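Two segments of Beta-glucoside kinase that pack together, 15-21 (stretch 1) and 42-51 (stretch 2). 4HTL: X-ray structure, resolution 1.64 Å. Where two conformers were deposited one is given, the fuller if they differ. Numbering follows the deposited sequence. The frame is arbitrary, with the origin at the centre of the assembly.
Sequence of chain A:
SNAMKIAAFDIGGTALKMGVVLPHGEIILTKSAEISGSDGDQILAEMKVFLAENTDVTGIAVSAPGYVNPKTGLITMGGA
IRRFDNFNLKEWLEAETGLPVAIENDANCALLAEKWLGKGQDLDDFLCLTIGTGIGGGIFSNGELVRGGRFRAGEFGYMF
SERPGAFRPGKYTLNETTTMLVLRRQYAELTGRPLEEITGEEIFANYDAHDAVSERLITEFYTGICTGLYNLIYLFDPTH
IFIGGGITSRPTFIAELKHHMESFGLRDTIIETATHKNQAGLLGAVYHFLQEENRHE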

# COMPACT_ATOMS: atom_id res chain seq x y z
N ALA A 15 3.22 -10.72 26.83
CA ALA A 15 2.53 -10.17 27.98
C ALA A 15 1.14 -9.69 27.59
O ALA A 15 0.89 -9.32 26.43
N LEU A 16 0.24 -9.70 28.55
CA LEU A 16 -1.07 -9.11 28.43
C LEU A 16 -1.03 -7.87 29.28
O LEU A 16 -0.77 -7.98 30.50
N LYS A 17 -1.18 -6.70 28.66
CA LYS A 17 -1.27 -5.47 29.41
C LYS A 17 -2.74 -5.10 29.64
O LYS A 17 -3.59 -5.33 28.78
N MSE A 18 -3.02 -4.52 30.80
CA MSE A 18 -4.38 -4.23 31.20
C MSE A 18 -4.37 -2.88 31.92
O MSE A 18 -3.39 -2.54 32.61
N GLY A 19 -5.44 -2.11 31.77
CA GLY A 19 -5.54 -0.84 32.46
C GLY A 19 -6.96 -0.40 32.62
O GLY A 19 -7.88 -0.91 31.96
N VAL A 20 -7.16 0.55 33.53
CA VAL A 20 -8.41 1.28 33.63
C VAL A 20 -8.06 2.68 33.13
O VAL A 20 -7.10 3.32 33.60
N VAL A 21 -8.81 3.11 32.12
CA VAL A 21 -8.47 4.28 31.35
C VAL A 21 -9.69 5.21 31.34
O VAL A 21 -10.85 4.78 31.15
N GLN A 42 -5.75 -18.73 28.71
CA GLN A 42 -5.10 -17.99 29.78
C GLN A 42 -5.44 -16.50 29.66
O GLN A 42 -5.73 -15.85 30.64
N ILE A 43 -5.45 -15.98 28.42
CA ILE A 43 -5.79 -14.58 28.24
C ILE A 43 -7.20 -14.29 28.73
O ILE A 43 -7.44 -13.27 29.41
N LEU A 44 -8.15 -15.18 28.40
CA LEU A 44 -9.52 -14.96 28.82
C LEU A 44 -9.63 -15.01 30.34
O LEU A 44 -10.41 -14.25 30.96
N ALA A 45 -8.83 -15.88 30.94
CA ALA A 45 -8.83 -16.04 32.41
C ALA A 45 -8.30 -14.76 33.09
O ALA A 45 -8.93 -14.21 34.00
N GLU A 46 -7.17 -14.26 32.58
CA GLU A 46 -6.61 -13.00 33.07
C GLU A 46 -7.60 -11.84 32.91
O GLU A 46 -7.73 -10.99 33.81
N MSE A 47 -8.32 -11.80 31.79
CA MSE A 47 -9.34 -10.78 31.62
C MSE A 47 -10.43 -10.84 32.68
O MSE A 47 -10.81 -9.80 33.27
N LYS A 48 -10.96 -12.05 32.90
CA LYS A 48 -12.01 -12.25 33.89
C LYS A 48 -11.56 -11.79 35.27
O LYS A 48 -12.32 -11.12 36.00
N VAL A 49 -10.33 -12.13 35.62
CA VAL A 49 -9.77 -11.78 36.95
C VAL A 49 -9.63 -10.25 37.06
O VAL A 49 -10.05 -9.66 38.06
N PHE A 50 -9.10 -9.60 36.02
CA PHE A 50 -8.94 -8.13 36.05
C PHE A 50 -10.29 -7.42 36.18
O PHE A 50 -10.40 -6.45 36.93
N LEU A 51 -11.31 -7.91 35.47
CA LEU A 51 -12.65 -7.28 35.51
C LEU A 51 -13.32 -7.39 36.89
O LEU A 51 -13.91 -6.42 37.37

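Strand 15-21 and helix 42-51 run nearly in the same direction, their axes 25° apart and 10.1 Å distant at closest approach, and together they bury 359 Å². The CA-to-CB bonds of Leu 16 and Met 18 point toward the helix, and those of Glu 46 and Phe 50, one helical turn apart, point toward the strand.

Phe 50 has the largest covered area of any residue here, 89 Å², followed by Met 18 with 81 Å². Phe 50 (chi1 t, chi2 77°) turns one ring face to Met 18, a selenomethionine: CB of Met 18 lies 3.7 Å from the centroid of the Phe 50 ring and only 7° off its normal, a CH-pi geometry. With chi1 m and chi2 t, Met 18 SE lies 3.6 Å from Phe 50 CB, and 4.4 Å from the centroid of the Phe 50 ring at 41° off its normal, so its approach to the ring is oblique. At the ring edge, Gly 19 O approaches Phe 50 CE2 at 3.7 Å.

Among aliphatic contacts, Leu 16 (t, p) sets CD2 3.5 Å from Glu 46 CB and CD1 4.3 Å from Ile 43 CG2. Val 20 (t) places CG2 4.0 Å from Phe 50 CZ.

No hydrogen bond crosses the interface. Glu 46 (m, m) instead accepts one within the helix, from Gln 42 NE2 to Glu 46 OE2 (3.3 Å, 157°), while its methylene carbon CB packs against Leu 16.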

# COMPACT_ATOMS: atom_id res chain seq x y z
CB ALA A 15 3.32 -9.01 28.58
CB LEU A 16 -2.16 -10.05 28.94
CG LEU A 16 -3.60 -9.48 29.02
CD1 LEU A 16 -4.18 -9.14 27.63
CD2 LEU A 16 -4.52 -10.42 29.75
CB LYS A 17 -0.56 -4.36 28.65
CG LYS A 17 0.95 -4.56 28.50
CD LYS A 17 1.52 -3.48 27.59
CE LYS A 17 3.05 -3.53 27.50
NZ LYS A 17 3.55 -2.84 26.29
CB MSE A 18 -4.92 -5.33 32.14
CG MSE A 18 -4.56 -6.74 31.73
SE MSE A 18 -5.08 -8.10 33.05
CE MSE A 18 -3.40 -8.93 33.12
CB VAL A 20 -8.97 1.33 35.06
CG1 VAL A 20 -10.19 2.27 35.14
CG2 VAL A 20 -9.27 -0.10 35.55
CB VAL A 21 -8.07 3.90 29.90
CG1 VAL A 21 -7.45 5.10 29.16
CG2 VAL A 21 -7.12 2.70 29.92
CB GLN A 42 -3.59 -18.19 29.72
CG GLN A 42 -2.84 -17.67 30.94
CD GLN A 42 -3.28 -18.36 32.22
OE1 GLN A 42 -3.63 -19.54 32.22
NE2 GLN A 42 -3.28 -17.61 33.32
CB ILE A 43 -5.61 -14.09 26.77
CG1 ILE A 43 -4.12 -14.09 26.38
CG2 ILE A 43 -6.28 -12.74 26.54
CD1 ILE A 43 -3.87 -14.10 24.89
CB LEU A 44 -10.45 -15.97 28.17
CG LEU A 44 -10.56 -15.87 26.64
CD1 LEU A 44 -11.32 -17.08 26.13
CD2 LEU A 44 -11.25 -14.57 26.26
CB ALA A 45 -7.99 -17.23 32.78
CB GLU A 46 -5.31 -12.67 32.36
CG GLU A 46 -4.16 -13.64 32.51
CD GLU A 46 -3.43 -13.57 33.84
OE1 GLU A 46 -3.66 -12.60 34.63
OE2 GLU A 46 -2.60 -14.49 34.04
CB MSE A 47 -9.98 -10.89 30.23
CG MSE A 47 -9.06 -10.44 29.15
SE MSE A 47 -9.78 -10.76 27.39
CE MSE A 47 -8.57 -9.67 26.41
CB LYS A 48 -12.43 -13.74 33.95
CG LYS A 48 -13.52 -14.07 32.99
CD LYS A 48 -13.99 -15.51 33.16
CE LYS A 48 -15.05 -15.63 34.24
NZ LYS A 48 -16.32 -14.95 33.85
CB VAL A 49 -8.43 -12.52 37.21
CG1 VAL A 49 -7.68 -11.93 38.43
CG2 VAL A 49 -8.67 -14.02 37.39
CB PHE A 50 -8.23 -7.65 34.79
CG PHE A 50 -7.85 -6.17 34.79
CD1 PHE A 50 -6.77 -5.70 35.51
CD2 PHE A 50 -8.58 -5.26 34.04
CE1 PHE A 50 -6.42 -4.35 35.49
CE2 PHE A 50 -8.24 -3.91 34.02
CZ PHE A 50 -7.17 -3.45 34.75
CB LEU A 51 -13.54 -7.87 34.41
CG LEU A 51 -13.13 -7.50 32.97
CD1 LEU A 51 -13.82 -8.40 31.94
CD2 LEU A 51 -13.40 -6.01 32.70